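PrgX (PDB 2AWI) acts as the receptor for the peptide sex pheromone cCF10 in Enterococcus faecalis and probably binds DNA as a repressor regulating plasmid conjugation. Local coordinates at residues A[162-165]-A[166-169]; A[133-136]-A[137-141]; A[149-152]-A[153-156]; A[207-210]-A[211-215]; A[110-113]-A[114-118]. The protein carries 1 engineered substitution. All coordinates share one frame; numbering follows the deposited sequence.

Contact 1. Residues A[162-165]-A[166-169]; sequences VLPY and EEVS
Tyr165 lays one face of its ring against Ser169, one helical turn further on. The methylene Ser169 CB stands 4.0 Å from the centroid of the Tyr165 ring and 27° off the ring normal, a CH-pi contact toward the CE2-CZ side of the ring. Trans about its first torsion (chi1 180°), the tyrosine swings back beside its own carbonyl and runs over the serine. Tyr165 O accepts two backbone bonds, from Ser169 N at 2.9 Å and from Val168 N at 3.0 Å; the first is nearly straight at hydrogen, 171°, and comes in almost along the carbonyl bond, while the second rises from above the carbonyl plane. Ser169 OG adds a weak bond to Glu166 O. Leu163, in the loop before the helix, meets Val168 of its first turn obliquely, Leu163 CB lying 3.7 Å from Val168 CG2. The Glu167 side chain crosses Leu163 at about a right angle but runs alongside Pro164, both pointing the same way, and brings its carboxylate close to the proline ring, Glu167 OE2 being 3.2 Å from Pro164 CD. Pro164 O accepts Glu167 N at 3.1 Å, closing the first turn. The phenol end is held elsewhere: Tyr165 OH is hydrogen-bonded to Glu209 and Tyr213 of helix 207-220. The contact marks the entry into helix 165-172, with Leu163 packed on Phe130, Ile134 and Leu138 of helix 128-142, Val162 against helix 107-122, and Tyr165 against Ile200 and Ser201 of helix 184-203.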
loop_
_atom_site.group_PDB
_atom_site.type_symbol
_atom_site.label_atom_id
_atom_site.label_comp_id
_atom_site.label_asym_id
_atom_site.label_seq_id
_atom_site.Cartn_x
_atom_site.Cartn_y
_atom_site.Cartn_z
ATOM N N VAL A 162 14.741 -5.494 35.532
ATOM C CA VAL A 162 15.157 -4.665 36.656
ATOM C C VAL A 162 16.674 -4.540 36.785
ATOM O O VAL A 162 17.191 -4.219 37.857
ATOM C CB VAL A 162 14.599 -5.230 37.986
ATOM C CG1 VAL A 162 13.084 -5.285 37.938
ATOM C CG2 VAL A 162 15.170 -6.618 38.238
ATOM N N LEU A 163 17.388 -4.776 35.694
ATOM C CA LEU A 163 18.841 -4.711 35.734
ATOM C C LEU A 163 19.408 -4.246 34.395
ATOM O O LEU A 163 18.849 -4.541 33.341
ATOM C CB LEU A 163 19.396 -6.100 36.070
ATOM C CG LEU A 163 20.414 -6.279 37.197
ATOM C CD1 LEU A 163 19.919 -5.594 38.464
ATOM C CD2 LEU A 163 20.632 -7.769 37.439
ATOM N N PRO A 164 20.520 -3.494 34.424
ATOM C CA PRO A 164 21.102 -3.035 33.158
ATOM C C PRO A 164 21.404 -4.271 32.322
ATOM O O PRO A 164 21.819 -5.297 32.858
ATOM C CB PRO A 164 22.367 -2.310 33.606
ATOM C CG PRO A 164 21.967 -1.755 34.952
ATOM C CD PRO A 164 21.237 -2.923 35.578
ATOM N N TYR A 165 21.194 -4.181 31.017
ATOM C CA TYR A 165 21.430 -5.318 30.133
ATOM C C TYR A 165 22.733 -6.083 30.380
ATOM O O TYR A 165 22.734 -7.313 30.448
ATOM C CB TYR A 165 21.388 -4.862 28.674
ATOM C CG TYR A 165 21.627 -5.988 27.697
ATOM C CD1 TYR A 165 20.659 -6.975 27.490
ATOM C CD2 TYR A 165 22.834 -6.091 27.008
ATOM C CE1 TYR A 165 20.892 -8.038 26.621
ATOM C CE2 TYR A 165 23.078 -7.147 26.137
ATOM C CZ TYR A 165 22.103 -8.118 25.950
ATOM O OH TYR A 165 22.344 -9.172 25.104
ATOM N N GLU A 166 23.838 -5.359 30.525
ATOM C CA GLU A 166 25.142 -5.990 30.717
ATOM C C GLU A 166 25.296 -6.915 31.926
ATOM O O GLU A 166 26.081 -7.860 31.881
ATOM C CB GLU A 166 26.237 -4.924 30.749
ATOM C CG GLU A 166 27.624 -5.481 30.461
ATOM C CD GLU A 166 27.729 -6.105 29.073
ATOM O OE1 GLU A 166 28.792 -6.690 28.763
ATOM O OE2 GLU A 166 26.754 -6.010 28.292
ATOM N N GLU A 167 24.562 -6.649 33.003
ATOM C CA GLU A 167 24.647 -7.486 34.198
ATOM C C GLU A 167 23.847 -8.778 34.048
ATOM O O GLU A 167 23.938 -9.676 34.887
ATOM C CB GLU A 167 24.120 -6.734 35.421
ATOM C CG GLU A 167 24.900 -5.495 35.792
ATOM C CD GLU A 167 24.377 -4.857 37.063
ATOM O OE1 GLU A 167 24.316 -5.562 38.096
ATOM O OE2 GLU A 167 24.029 -3.655 37.028
ATOM N N VAL A 168 23.063 -8.869 32.979
ATOM C CA VAL A 168 22.242 -10.042 32.753
ATOM C C VAL A 168 22.733 -10.862 31.571
ATOM O O VAL A 168 22.780 -12.089 31.640
ATOM C CB VAL A 168 20.772 -9.638 32.503
ATOM C CG1 VAL A 168 19.915 -10.874 32.292
ATOM C CG2 VAL A 168 20.254 -8.828 33.675
ATOM N N SER A 169 23.115 -10.183 30.496
ATOM C CA SER A 169 23.579 -10.861 29.290
ATOM C C SER A 169 24.497 -12.057 29.546
ATOM O O SER A 169 24.267 -13.148 29.025
ATOM C CB SER A 169 24.292 -9.871 28.366
ATOM O OG SER A 169 25.459 -9.355 28.980
#

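Contact 2. Residues A[133-136]-A[137-141]; sequences TITS and DLKHL
Asp137 folds back over the carbonyl of Thr133, one turn earlier in helix 128-142. Its backbone N donates to Thr133 O at 2.8 Å, and its carboxylate crosses the threonine side chain obliquely. A water joins the two: it donates to Asp137 OD1 at 2.8 Å and is hydrogen-bonded to Thr133 OG1 at 2.7 Å. Asp137 CG sits beside its own backbone N (chi1 -70°), which turns the carboxylate back toward the preceding turn. On the next flank Ile134 CD1 meets Leu138 CD2 at 4.1 Å, with Leu138 N bonded to Ile134 O at 3.0 Å and nearly straight at 172°. On the exposed flank the Lys139 chain runs alongside Thr135, both pointing the same way. Further out, Arg103 forms a salt bridge with Asp137 OD1 through NE, and Thr133 OG1 is hydrogen-bonded to Thr129 O in the preceding turn. Phe110 of helix 107-122 touches Asp137 and Leu138, while Leu163 packs on Ile134 and Leu138. The buried carboxylate is thus met by an arginine and a water, so its negative charge is probably well compensated; the arginine would be expected to favour the ionised form, offsetting the nearby carbonyl oxygen Thr133 O.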
loop_
_atom_site.group_PDB
_atom_site.type_symbol
_atom_site.label_atom_id
_atom_site.label_comp_id
_atom_site.label_asym_id
_atom_site.label_seq_id
_atom_site.Cartn_x
_atom_site.Cartn_y
_atom_site.Cartn_z
ATOM N N THR A 133 22.474 -6.838 47.407
ATOM C CA THR A 133 22.591 -8.292 47.367
ATOM C C THR A 133 22.446 -8.961 46.002
ATOM O O THR A 133 22.781 -10.140 45.855
ATOM C CB THR A 133 21.553 -8.952 48.303
ATOM O OG1 THR A 133 20.239 -8.778 47.756
ATOM C CG2 THR A 133 21.602 -8.320 49.692
ATOM N N ILE A 134 21.973 -8.224 45.000
ATOM C CA ILE A 134 21.741 -8.835 43.700
ATOM C C ILE A 134 22.931 -9.569 43.089
ATOM O O ILE A 134 22.819 -10.747 42.746
ATOM C CB ILE A 134 21.180 -7.809 42.679
ATOM C CG1 ILE A 134 20.689 -8.548 41.428
ATOM C CG2 ILE A 134 22.242 -6.788 42.308
ATOM C CD1 ILE A 134 19.609 -9.595 41.698
ATOM N N THR A 135 24.063 -8.889 42.954
ATOM C CA THR A 135 25.247 -9.514 42.374
ATOM C C THR A 135 25.611 -10.796 43.114
ATOM O O THR A 135 25.981 -11.796 42.502
ATOM C CB THR A 135 26.450 -8.551 42.397
ATOM O OG1 THR A 135 26.205 -7.465 41.493
ATOM C CG2 THR A 135 27.723 -9.273 41.989
ATOM N N SER A 136 25.491 -10.755 44.432
ATOM C CA SER A 136 25.797 -11.897 45.283
ATOM C C SER A 136 24.782 -13.037 45.128
ATOM O O SER A 136 25.131 -14.215 45.248
ATOM C CB SER A 136 25.843 -11.446 46.743
ATOM O OG SER A 136 25.832 -12.560 47.617
ATOM N N ASP A 137 23.525 -12.683 44.873
ATOM C CA ASP A 137 22.476 -13.680 44.689
ATOM C C ASP A 137 22.698 -14.424 43.376
ATOM O O ASP A 137 22.674 -15.650 43.337
ATOM C CB ASP A 137 21.099 -13.009 44.664
ATOM C CG ASP A 137 20.680 -12.471 46.023
ATOM O OD1 ASP A 137 19.640 -11.781 46.086
ATOM O OD2 ASP A 137 21.379 -12.740 47.027
ATOM N N LEU A 138 22.929 -13.678 42.304
ATOM C CA LEU A 138 23.126 -14.296 40.998
ATOM C C LEU A 138 24.284 -15.288 40.989
ATOM O O LEU A 138 24.172 -16.370 40.407
ATOM C CB LEU A 138 23.319 -13.220 39.924
ATOM C CG LEU A 138 22.147 -12.233 39.778
ATOM C CD1 LEU A 138 22.359 -11.373 38.540
ATOM C CD2 LEU A 138 20.822 -12.981 39.669
ATOM N N LYS A 139 25.387 -14.926 41.643
ATOM C CA LYS A 139 26.551 -15.805 41.722
ATOM C C LYS A 139 26.176 -17.057 42.505
ATOM O O LYS A 139 26.497 -18.175 42.108
ATOM C CB LYS A 139 27.718 -15.094 42.414
ATOM C CG LYS A 139 28.422 -14.059 41.553
ATOM C CD LYS A 139 29.553 -13.393 42.319
ATOM C CE LYS A 139 30.401 -12.505 41.414
ATOM N NZ LYS A 139 29.613 -11.439 40.735
ATOM N N HIS A 140 25.486 -16.861 43.620
ATOM C CA HIS A 140 25.068 -17.976 44.450
ATOM C C HIS A 140 24.175 -18.958 43.688
ATOM O O HIS A 140 24.251 -20.173 43.893
ATOM C CB HIS A 140 24.337 -17.453 45.683
ATOM C CG HIS A 140 23.799 -18.533 46.565
ATOM N ND1 HIS A 140 22.668 -19.254 46.251
ATOM C CD2 HIS A 140 24.244 -19.024 47.743
ATOM C CE1 HIS A 140 22.438 -20.144 47.200
ATOM N NE2 HIS A 140 23.381 -20.025 48.118
ATOM N N LEU A 141 23.340 -18.434 42.800
ATOM C CA LEU A 141 22.438 -19.273 42.028
ATOM C C LEU A 141 23.050 -19.853 40.759
ATOM O O LEU A 141 22.738 -20.985 40.390
ATOM C CB LEU A 141 21.181 -18.484 41.640
ATOM C CG LEU A 141 20.283 -17.984 42.772
ATOM C CD1 LEU A 141 19.281 -16.982 42.214
ATOM C CD2 LEU A 141 19.585 -19.162 43.432
HETATM O O HOH W 1 19.103 -9.145 45.317
#

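Contact 3. Residues A[149-152]-A[153-156]; sequences FGID and CEIV. Engineered in segment 153-156: Cys153 (natural residue Tyr).
Asp152, Ile151 and the engineered Cys153 carry most of the surface buried in the first two turns of helix 150-159. Asp152 O receives Val156 N at 2.9 Å, while the carboxylate of Asp152 reaches back to the start of the helix and accepts Phe149 N at OD2, 2.6 Å away and nearly straight at 172°. This bond uses the anti lone pair of OD2 and ties the aspartate to the residue at the N-cap position. The same carboxylate is salt-bridged to Arg145 and hydrogen-bonded by Tyr142, so a buried charge is met on both oxygens. Ile151 carries CG1 anti to N (chi1 -176°), which sends CD1 obliquely against the carboxyl end of Glu154, 3.8 Å from Glu154 CD. Ile151 O receives Ile155 N at 2.9 Å. Glu154 OE2 is hydrogen-bonded to Ser111 OG and salt-bridged to Lys79. Cys153, a tyrosine in the natural protein, has CB 3.5 Å from Gly150 O, and its N makes a weak bond to Phe149 O. This end of the helix is buried between helices: Ile151 and Asp152 pack on Leu107, and Ile155 on Phe110, all in helix 107-122; Cys153 touches Thr189 and Val193 of helix 184-203; Val156 meets Ile171 and Ile172 of helix 165-172. Gly150 N also donates to Glu60 of the second subunit, placing this helix start at the subunit interface.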
loop_
_atom_site.group_PDB
_atom_site.type_symbol
_atom_site.label_atom_id
_atom_site.label_comp_id
_atom_site.label_asym_id
_atom_site.label_seq_id
_atom_site.Cartn_x
_atom_site.Cartn_y
_atom_site.Cartn_z
ATOM N N PHE A 149 16.799 -24.810 33.400
ATOM C CA PHE A 149 15.404 -25.195 33.247
ATOM C C PHE A 149 14.522 -23.998 32.902
ATOM O O PHE A 149 14.984 -22.858 32.890
ATOM C CB PHE A 149 14.910 -25.869 34.534
ATOM C CG PHE A 149 15.885 -26.870 35.106
ATOM C CD1 PHE A 149 16.894 -26.460 35.977
ATOM C CD2 PHE A 149 15.822 -28.216 34.737
ATOM C CE1 PHE A 149 17.829 -27.372 36.471
ATOM C CE2 PHE A 149 16.756 -29.145 35.225
ATOM C CZ PHE A 149 17.761 -28.721 36.092
ATOM N N GLY A 150 13.251 -24.271 32.619
ATOM C CA GLY A 150 12.316 -23.218 32.280
ATOM C C GLY A 150 12.378 -22.044 33.239
ATOM O O GLY A 150 12.507 -20.891 32.822
ATOM N N ILE A 151 12.310 -22.328 34.532
ATOM C CA ILE A 151 12.334 -21.267 35.531
ATOM C C ILE A 151 13.610 -20.409 35.451
ATOM O O ILE A 151 13.607 -19.238 35.856
ATOM C CB ILE A 151 12.169 -21.855 36.948
ATOM C CG1 ILE A 151 12.095 -20.735 37.982
ATOM C CG2 ILE A 151 13.319 -22.796 37.248
ATOM C CD1 ILE A 151 10.956 -19.761 37.762
ATOM N N ASP A 152 14.695 -20.983 34.932
ATOM C CA ASP A 152 15.937 -20.228 34.781
ATOM C C ASP A 152 15.739 -19.173 33.695
ATOM O O ASP A 152 16.180 -18.031 33.830
ATOM C CB ASP A 152 17.103 -21.150 34.407
ATOM C CG ASP A 152 17.533 -22.034 35.558
ATOM O OD1 ASP A 152 17.832 -21.488 36.641
ATOM O OD2 ASP A 152 17.573 -23.272 35.380
ATOM N N CYS A 153 15.072 -19.554 32.612
ATOM C CA CYS A 153 14.808 -18.607 31.540
ATOM C C CYS A 153 13.756 -17.586 31.974
ATOM O O CYS A 153 13.701 -16.483 31.445
ATOM C CB CYS A 153 14.375 -19.345 30.274
ATOM S SG CYS A 153 15.772 -20.164 29.444
ATOM N N GLU A 154 12.933 -17.944 32.953
ATOM C CA GLU A 154 11.926 -17.013 33.449
ATOM C C GLU A 154 12.687 -15.977 34.276
ATOM O O GLU A 154 12.469 -14.773 34.143
ATOM C CB GLU A 154 10.894 -17.737 34.321
ATOM C CG GLU A 154 9.703 -16.876 34.718
ATOM C CD GLU A 154 8.724 -17.607 35.627
ATOM O OE1 GLU A 154 8.281 -18.726 35.263
ATOM O OE2 GLU A 154 8.392 -17.062 36.706
ATOM N N ILE A 155 13.586 -16.464 35.126
ATOM C CA ILE A 155 14.409 -15.594 35.966
ATOM C C ILE A 155 15.190 -14.604 35.098
ATOM O O ILE A 155 15.199 -13.403 35.359
ATOM C CB ILE A 155 15.399 -16.434 36.817
ATOM C CG1 ILE A 155 14.653 -17.038 38.013
ATOM C CG2 ILE A 155 16.579 -15.580 37.255
ATOM C CD1 ILE A 155 15.480 -17.991 38.857
ATOM N N VAL A 156 15.836 -15.110 34.055
ATOM C CA VAL A 156 16.603 -14.247 33.165
ATOM C C VAL A 156 15.749 -13.125 32.590
ATOM O O VAL A 156 16.200 -11.989 32.461
ATOM C CB VAL A 156 17.219 -15.054 32.014
ATOM C CG1 VAL A 156 17.234 -14.227 30.743
ATOM C CG2 VAL A 156 18.639 -15.450 32.386
#

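Contact 4. Residues A[207-210]-A[211-215]; sequences LKEA and QYYIN
Tyr213 and Ile214 form the close-packed flank of this first part of helix 207-220, folding over the carbonyls of Glu209 and Ala210. Tyr213 CD2 lies 3.2 Å from Glu209 O in an oblique approach, and Tyr213 N bonds the same oxygen at 3.2 Å and 165°. Likewise Ile214 CG1 rests 3.2 Å from Ala210 O, which also accepts Ile214 N at 2.9 Å. Having CG beside its own N (chi1 -64°), Tyr213 sends its ring back along the helix toward Glu209, whose carboxylate plane is turned 75° from it. Their polar ends do not bond directly: Glu209 OE1 is 4.1 Å from Tyr213 OH, and Tyr165 OH is hydrogen-bonded to both. The neighbouring Tyr212 ring meets one face of the Tyr213 ring with CD2, toward the rim. Lys208 and Gln211 are the exposed, more loosely packed residues. From the solvent side Lys208 NZ reaches the buried carboxylate in a long salt bridge, 3.5 Å from Glu209 OE2, and Gln211 is extended, its CB near Leu207 O. Lys173 salt-bridges the same carboxylate oxygen and forms a cation-pi contact with Tyr212. Between its neighbours, the helix rests Tyr213 on Ala197 and Ser201 and Ile214 on Leu198, all of helix 184-203, while Leu207 and Gln211 lean on Tyr243 of helix 230-248.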
loop_
_atom_site.group_PDB
_atom_site.type_symbol
_atom_site.label_atom_id
_atom_site.label_comp_id
_atom_site.label_asym_id
_atom_site.label_seq_id
_atom_site.Cartn_x
_atom_site.Cartn_y
_atom_site.Cartn_z
ATOM N N LEU A 207 24.113 -4.033 17.465
ATOM C CA LEU A 207 23.877 -4.968 16.374
ATOM C C LEU A 207 24.399 -6.389 16.525
ATOM O O LEU A 207 23.769 -7.329 16.024
ATOM C CB LEU A 207 24.391 -4.387 15.052
ATOM C CG LEU A 207 23.727 -3.106 14.534
ATOM C CD1 LEU A 207 23.942 -3.023 13.027
ATOM C CD2 LEU A 207 22.230 -3.104 14.848
ATOM N N LYS A 208 25.535 -6.571 17.192
ATOM C CA LYS A 208 26.051 -7.926 17.322
ATOM C C LYS A 208 25.265 -8.743 18.347
ATOM O O LYS A 208 25.140 -9.961 18.209
ATOM C CB LYS A 208 27.557 -7.922 17.634
ATOM C CG LYS A 208 27.969 -7.826 19.087
ATOM C CD LYS A 208 29.472 -8.112 19.197
ATOM C CE LYS A 208 29.979 -8.051 20.629
ATOM N NZ LYS A 208 29.305 -9.043 21.509
ATOM N N GLU A 209 24.721 -8.080 19.364
ATOM C CA GLU A 209 23.921 -8.782 20.357
ATOM C C GLU A 209 22.591 -9.160 19.710
ATOM O O GLU A 209 22.093 -10.274 19.890
ATOM C CB GLU A 209 23.671 -7.902 21.589
ATOM C CG GLU A 209 24.854 -7.824 22.535
ATOM C CD GLU A 209 25.215 -9.174 23.126
ATOM O OE1 GLU A 209 24.646 -9.544 24.178
ATOM O OE2 GLU A 209 26.063 -9.870 22.527
ATOM N N ALA A 210 22.030 -8.232 18.938
ATOM C CA ALA A 210 20.761 -8.472 18.269
ATOM C C ALA A 210 20.846 -9.704 17.383
ATOM O O ALA A 210 19.953 -10.548 17.403
ATOM C CB ALA A 210 20.355 -7.252 17.440
ATOM N N GLN A 211 21.920 -9.812 16.608
ATOM C CA GLN A 211 22.083 -10.957 15.722
ATOM C C GLN A 211 22.182 -12.239 16.551
ATOM O O GLN A 211 21.692 -13.295 16.155
ATOM C CB GLN A 211 23.336 -10.797 14.855
ATOM C CG GLN A 211 23.440 -11.831 13.736
ATOM C CD GLN A 211 24.758 -11.762 12.972
ATOM O OE1 GLN A 211 24.947 -12.464 11.975
ATOM N NE2 GLN A 211 25.677 -10.919 13.440
ATOM N N TYR A 212 22.819 -12.142 17.709
ATOM C CA TYR A 212 22.958 -13.306 18.561
ATOM C C TYR A 212 21.573 -13.882 18.827
ATOM O O TYR A 212 21.299 -15.040 18.511
ATOM C CB TYR A 212 23.633 -12.928 19.892
ATOM C CG TYR A 212 23.587 -14.037 20.921
ATOM C CD1 TYR A 212 24.349 -15.196 20.765
ATOM C CD2 TYR A 212 22.728 -13.958 22.017
ATOM C CE1 TYR A 212 24.249 -16.255 21.677
ATOM C CE2 TYR A 212 22.619 -15.007 22.931
ATOM C CZ TYR A 212 23.378 -16.151 22.754
ATOM O OH TYR A 212 23.244 -17.206 23.635
ATOM N N TYR A 213 20.700 -13.058 19.401
ATOM C CA TYR A 213 19.348 -13.479 19.737
ATOM C C TYR A 213 18.508 -13.886 18.530
ATOM O O TYR A 213 17.766 -14.864 18.590
ATOM C CB TYR A 213 18.666 -12.374 20.536
ATOM C CG TYR A 213 19.347 -12.138 21.866
ATOM C CD1 TYR A 213 19.388 -13.141 22.834
ATOM C CD2 TYR A 213 19.975 -10.922 22.149
ATOM C CE1 TYR A 213 20.036 -12.944 24.054
ATOM C CE2 TYR A 213 20.624 -10.712 23.364
ATOM C CZ TYR A 213 20.649 -11.728 24.312
ATOM O OH TYR A 213 21.277 -11.525 25.519
ATOM N N ILE A 214 18.628 -13.147 17.432
ATOM C CA ILE A 214 17.888 -13.485 16.229
ATOM C C ILE A 214 18.296 -14.895 15.811
ATOM O O ILE A 214 17.469 -15.682 15.347
ATOM C CB ILE A 214 18.196 -12.490 15.090
ATOM C CG1 ILE A 214 17.552 -11.136 15.409
ATOM C CG2 ILE A 214 17.703 -13.044 13.746
ATOM C CD1 ILE A 214 17.700 -10.101 14.302
ATOM N N ASN A 215 19.574 -15.215 15.985
ATOM C CA ASN A 215 20.082 -16.537 15.636
ATOM C C ASN A 215 19.551 -17.596 16.598
ATOM O O ASN A 215 19.138 -18.677 16.175
ATOM C CB ASN A 215 21.614 -16.546 15.657
ATOM C CG ASN A 215 22.223 -15.771 14.503
ATOM O OD1 ASN A 215 23.439 -15.593 14.435
ATOM N ND2 ASN A 215 21.380 -15.313 13.585
#

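Contact 5. Residues A[110-113]-A[114-118]; sequences FSIY and LGYIS
Ile117 packs over the Tyr113 ring, one turn back in helix 107-122, part of the all-helical TPR-family region of this receptor. Ring contacts dominate. Ile117 CG1 sits over one face of the Tyr113 ring, 4.1 Å from its centroid and 20° off the normal, a CH-pi contact that CD1 extends toward the hydroxyl. Leu114 touches two rings: CG stands over one face of Phe110, toward the rim, with Leu114 CD1 3.8 Å from Phe110 CE2, and Leu114 CD2 lies 4.0 Å from Tyr113 CD2. On another flank Ile112 runs alongside Tyr116, pointing the same way, and its CG2 is 3.7 Å from Tyr116 CE1. With Ile112 CG1 beside the backbone N (chi1 -66°), the CG2 branch lies anti to N and is the one that meets the ring. Backbone bonds form the second group: Leu114 N donates to Phe110 O at 3.0 Å, and Ile117 N to Tyr113 O at 3.1 Å, whereas the bonds of Gly115 N to Ser111 O and Ile112 O are weak. Outward, Phe110 packs on Leu138 and Leu141 of helix 128-142, and Ser111 OG is hydrogen-bonded to Asn158 and Glu154 of helix 150-159. Ile112 O meets the edge of the Tyr116 ring near its plane, 3.3 Å from Tyr116 CD1.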
loop_
_atom_site.group_PDB
_atom_site.type_symbol
_atom_site.label_atom_id
_atom_site.label_comp_id
_atom_site.label_asym_id
_atom_site.label_seq_id
_atom_site.Cartn_x
_atom_site.Cartn_y
_atom_site.Cartn_z
ATOM N N PHE A 110 12.885 -16.975 43.918
ATOM C CA PHE A 110 13.749 -15.921 43.415
ATOM C C PHE A 110 12.974 -15.168 42.348
ATOM O O PHE A 110 12.957 -13.939 42.332
ATOM C CB PHE A 110 15.037 -16.479 42.812
ATOM C CG PHE A 110 16.045 -15.416 42.479
ATOM C CD1 PHE A 110 16.519 -14.565 43.474
ATOM C CD2 PHE A 110 16.495 -15.244 41.175
ATOM C CE1 PHE A 110 17.427 -13.555 43.174
ATOM C CE2 PHE A 110 17.405 -14.235 40.862
ATOM C CZ PHE A 110 17.872 -13.389 41.865
ATOM N N SER A 111 12.327 -15.920 41.464
ATOM C CA SER A 111 11.537 -15.335 40.389
ATOM C C SER A 111 10.448 -14.424 40.962
ATOM O O SER A 111 10.195 -13.343 40.439
ATOM C CB SER A 111 10.905 -16.441 39.537
ATOM O OG SER A 111 10.289 -15.898 38.380
ATOM N N ILE A 112 9.810 -14.859 42.043
ATOM C CA ILE A 112 8.770 -14.052 42.670
ATOM C C ILE A 112 9.404 -12.777 43.226
ATOM O O ILE A 112 8.872 -11.675 43.064
ATOM C CB ILE A 112 8.086 -14.824 43.815
ATOM C CG1 ILE A 112 7.314 -16.015 43.246
ATOM C CG2 ILE A 112 7.153 -13.907 44.572
ATOM C CD1 ILE A 112 6.751 -16.939 44.309
ATOM N N TYR A 113 10.554 -12.949 43.873
ATOM C CA TYR A 113 11.312 -11.848 44.455
ATOM C C TYR A 113 11.542 -10.739 43.434
ATOM O O TYR A 113 11.264 -9.573 43.705
ATOM C CB TYR A 113 12.656 -12.374 44.964
ATOM C CG TYR A 113 13.663 -11.297 45.286
ATOM C CD1 TYR A 113 13.498 -10.466 46.396
ATOM C CD2 TYR A 113 14.777 -11.098 44.470
ATOM C CE1 TYR A 113 14.419 -9.463 46.688
ATOM C CE2 TYR A 113 15.703 -10.101 44.750
ATOM C CZ TYR A 113 15.518 -9.285 45.861
ATOM O OH TYR A 113 16.436 -8.300 46.149
ATOM N N LEU A 114 12.058 -11.102 42.262
ATOM C CA LEU A 114 12.312 -10.120 41.208
ATOM C C LEU A 114 10.992 -9.484 40.775
ATOM O O LEU A 114 10.972 -8.403 40.178
ATOM C CB LEU A 114 12.996 -10.783 40.003
ATOM C CG LEU A 114 14.398 -11.355 40.254
ATOM C CD1 LEU A 114 14.901 -12.088 39.009
ATOM C CD2 LEU A 114 15.348 -10.226 40.648
ATOM N N GLY A 115 9.893 -10.173 41.078
ATOM C CA GLY A 115 8.577 -9.660 40.749
ATOM C C GLY A 115 8.289 -8.448 41.617
ATOM O O GLY A 115 7.669 -7.475 41.175
ATOM N N TYR A 116 8.744 -8.508 42.864
ATOM C CA TYR A 116 8.563 -7.400 43.792
ATOM C C TYR A 116 9.498 -6.247 43.430
ATOM O O TYR A 116 9.117 -5.079 43.515
ATOM C CB TYR A 116 8.837 -7.845 45.229
ATOM C CG TYR A 116 7.717 -8.637 45.866
ATOM C CD1 TYR A 116 7.364 -9.901 45.391
ATOM C CD2 TYR A 116 7.018 -8.123 46.958
ATOM C CE1 TYR A 116 6.340 -10.637 45.996
ATOM C CE2 TYR A 116 5.996 -8.846 47.567
ATOM C CZ TYR A 116 5.661 -10.099 47.084
ATOM O OH TYR A 116 4.651 -10.802 47.697
ATOM N N ILE A 117 10.721 -6.571 43.024
ATOM C CA ILE A 117 11.680 -5.537 42.653
ATOM C C ILE A 117 11.127 -4.736 41.488
ATOM O O ILE A 117 11.247 -3.512 41.449
ATOM C CB ILE A 117 13.037 -6.143 42.246
ATOM C CG1 ILE A 117 13.656 -6.865 43.442
ATOM C CG2 ILE A 117 13.975 -5.045 41.742
ATOM C CD1 ILE A 117 13.901 -5.970 44.641
ATOM N N SER A 118 10.519 -5.437 40.540
ATOM C CA SER A 118 9.934 -4.800 39.370
ATOM C C SER A 118 8.869 -3.806 39.818
ATOM O O SER A 118 8.860 -2.653 39.388
ATOM C CB SER A 118 9.308 -5.858 38.466
ATOM O OG SER A 118 8.793 -5.272 37.287
#

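Contacts 3 and 5 are buried, whereas contacts 1, 2 and 4 each keep exposed residues. Contact 5, on helix 107-122, touches contacts 1, 2 and 3, packing Phe110 against both Leu141 and Ile155. Leu163 ties contact 1 to contact 2 by apolar packing alone. Contact 4 stands apart, about 26 Å from contact 2 and 27 Å from contact 5, centre to centre, and is joined to contact 1 by phenol and carboxylate groups. Chemistry follows place: contact 5 is mostly aromatic and aliphatic, contacts 2 and 3 pair buried aspartates with arginines, and contact 3 alone of the five meets another subunit.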